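Local structure of D-aminoacyl-tRNA deacylase (Archaeoglobus fulgidus, 1YQE) at residues R86-V91 with T197-R202. The protein probably hydrolyses D-aminoacyl-tRNAs with broad specificity, as a zinc-dependent deacylase that returns free tRNA and D-amino acids for reuse. Residues are numbered along the deposited sequence; the frame is centred on the assembly and turned at random.
Sequences RKIFTV and THYAPR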
# COMPACT_ATOMS: atom_id res chain seq x y z
N ARG A 86 8.74 9.13 -14.47
CA ARG A 86 8.24 7.90 -15.09
C ARG A 86 6.73 7.76 -14.94
O ARG A 86 6.15 8.24 -13.97
CB ARG A 86 8.92 6.68 -14.47
CG ARG A 86 10.41 6.56 -14.73
CD ARG A 86 10.99 5.44 -13.89
NE ARG A 86 10.21 4.21 -14.02
CZ ARG A 86 10.44 3.10 -13.33
NH1 ARG A 86 11.42 3.05 -12.44
NH2 ARG A 86 9.67 2.03 -13.53
N LYS A 87 6.10 7.10 -15.90
CA LYS A 87 4.66 6.87 -15.84
C LYS A 87 4.47 5.55 -15.11
O LYS A 87 4.80 4.48 -15.65
CB LYS A 87 4.06 6.80 -17.25
CG LYS A 87 4.14 8.10 -18.03
CD LYS A 87 3.49 7.96 -19.40
CE LYS A 87 3.52 9.26 -20.18
NZ LYS A 87 2.68 10.31 -19.54
N ILE A 88 3.96 5.60 -13.89
CA ILE A 88 3.79 4.38 -13.11
C ILE A 88 2.56 4.32 -12.23
O ILE A 88 1.96 5.34 -11.89
CB ILE A 88 5.02 4.15 -12.18
CG1 ILE A 88 5.30 5.42 -11.38
CG2 ILE A 88 6.24 3.75 -13.00
CD1 ILE A 88 6.48 5.29 -10.42
N PHE A 89 2.18 3.09 -11.90
CA PHE A 89 1.08 2.81 -10.99
C PHE A 89 1.84 2.24 -9.80
O PHE A 89 2.66 1.35 -9.97
CB PHE A 89 0.17 1.71 -11.55
CG PHE A 89 -0.64 2.13 -12.74
CD1 PHE A 89 -1.62 3.11 -12.62
CD2 PHE A 89 -0.45 1.53 -13.98
CE1 PHE A 89 -2.41 3.48 -13.71
CE2 PHE A 89 -1.24 1.89 -15.08
CZ PHE A 89 -2.21 2.87 -14.94
N THR A 90 1.61 2.75 -8.59
CA THR A 90 2.34 2.21 -7.45
C THR A 90 1.45 1.81 -6.28
O THR A 90 0.29 2.20 -6.19
CB THR A 90 3.40 3.20 -6.92
OG1 THR A 90 2.75 4.28 -6.24
CG2 THR A 90 4.25 3.75 -8.06
N VAL A 91 2.03 0.99 -5.41
CA VAL A 91 1.38 0.53 -4.20
C VAL A 91 2.43 0.53 -3.09
O VAL A 91 3.58 0.15 -3.31
CB VAL A 91 0.83 -0.91 -4.35
CG1 VAL A 91 0.31 -1.41 -3.01
CG2 VAL A 91 -0.29 -0.93 -5.38
N THR A 197 16.15 -1.16 -3.73
CA THR A 197 16.06 0.27 -3.96
C THR A 197 14.62 0.70 -3.66
O THR A 197 13.76 -0.15 -3.43
CB THR A 197 16.43 0.62 -5.41
OG1 THR A 197 15.73 -0.26 -6.31
CG2 THR A 197 17.93 0.47 -5.62
N HIS A 198 14.36 2.00 -3.67
CA HIS A 198 13.03 2.53 -3.34
C HIS A 198 11.84 1.95 -4.10
O HIS A 198 10.71 2.02 -3.62
CB HIS A 198 13.02 4.06 -3.46
CG HIS A 198 13.30 4.57 -4.84
ND1 HIS A 198 14.48 4.32 -5.51
CD2 HIS A 198 12.55 5.33 -5.67
CE1 HIS A 198 14.44 4.90 -6.69
NE2 HIS A 198 13.28 5.52 -6.82
N TYR A 199 12.07 1.40 -5.29
CA TYR A 199 10.98 0.82 -6.06
C TYR A 199 10.91 -0.70 -5.92
O TYR A 199 10.23 -1.38 -6.71
CB TYR A 199 11.07 1.20 -7.54
CG TYR A 199 10.60 2.61 -7.84
CD1 TYR A 199 9.44 3.13 -7.25
CD2 TYR A 199 11.29 3.43 -8.75
CE1 TYR A 199 8.98 4.41 -7.55
CE2 TYR A 199 10.84 4.72 -9.05
CZ TYR A 199 9.68 5.20 -8.45
OH TYR A 199 9.24 6.48 -8.74
N ALA A 200 11.61 -1.23 -4.92
CA ALA A 200 11.61 -2.67 -4.63
C ALA A 200 11.39 -3.58 -5.84
O ALA A 200 10.32 -4.16 -6.00
CB ALA A 200 10.56 -2.97 -3.57
N PRO A 201 12.41 -3.73 -6.70
CA PRO A 201 12.35 -4.56 -7.90
C PRO A 201 11.98 -6.03 -7.64
O PRO A 201 11.08 -6.58 -8.28
CB PRO A 201 13.76 -4.44 -8.49
CG PRO A 201 14.24 -3.11 -7.98
CD PRO A 201 13.74 -3.10 -6.56
N ARG A 202 12.68 -6.66 -6.70
CA ARG A 202 12.42 -8.06 -6.38
C ARG A 202 10.99 -8.22 -5.87
O ARG A 202 10.24 -9.07 -6.35
CB ARG A 202 13.40 -8.57 -5.32
CG ARG A 202 14.89 -8.49 -5.70
CD ARG A 202 15.28 -9.45 -6.82
NE ARG A 202 14.83 -8.99 -8.13
CZ ARG A 202 15.31 -7.92 -8.75
NH1 ARG A 202 16.27 -7.18 -8.19
NH2 ARG A 202 14.84 -7.58 -9.94
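Tyr-199 reaches from the loop that leads into helix 201-209 to Arg-86, in the loop, and Ile-88, on strand 88-92, and carries the contact from its side. Its loop opens with a type I turn from Thr-197 to Ala-200, closed by the bond from Ala-200 N to Thr-197 O (2.8 Å). Within it, the flat imidazole of His-198 lays CD2 over the centre of one face of the Tyr-199 ring, 3.7 Å above its plane. Tyr-199 suits its place because it is long enough to reach the strand and amphipathic. With CG anti to its own carbonyl carbon (chi1 -78°), the ring extends to the strand, where CD1 of Ile-88 lies 3.8 Å from Tyr-199 CZ and 3.4 Å from Tyr-199 OH. Ile-88, unbranched beyond CG1, presents a slim methyl end that meets the ring obliquely. Arg-86 runs antiparallel alongside the tyrosine, its NH1 3.7 Å from Tyr-199 CD2; the guanidinium plane stands 72° from the ring, and the long side chain brings NH1 here while NH2 forms a salt bridge with Glu-135. The phenol oxygen is hydrogen-bonded to Asp-84 and His-80, the latter lining the pyrophosphate pocket. A phenylalanine in place of Tyr-199 would probably leave Asp-84 and His-80 without their shared hydroxyl and open a gap beside Ile-88 CD1. Ala-200 stands at the N-cap position of helix 201-209; Pro-201 suits the first turn, where no backbone N-H is needed. With no hydrogen bond between the segments, van der Waals packing joins sheet and loop, while polar ends are tied to neighbouring residues, one in the ligand pocket.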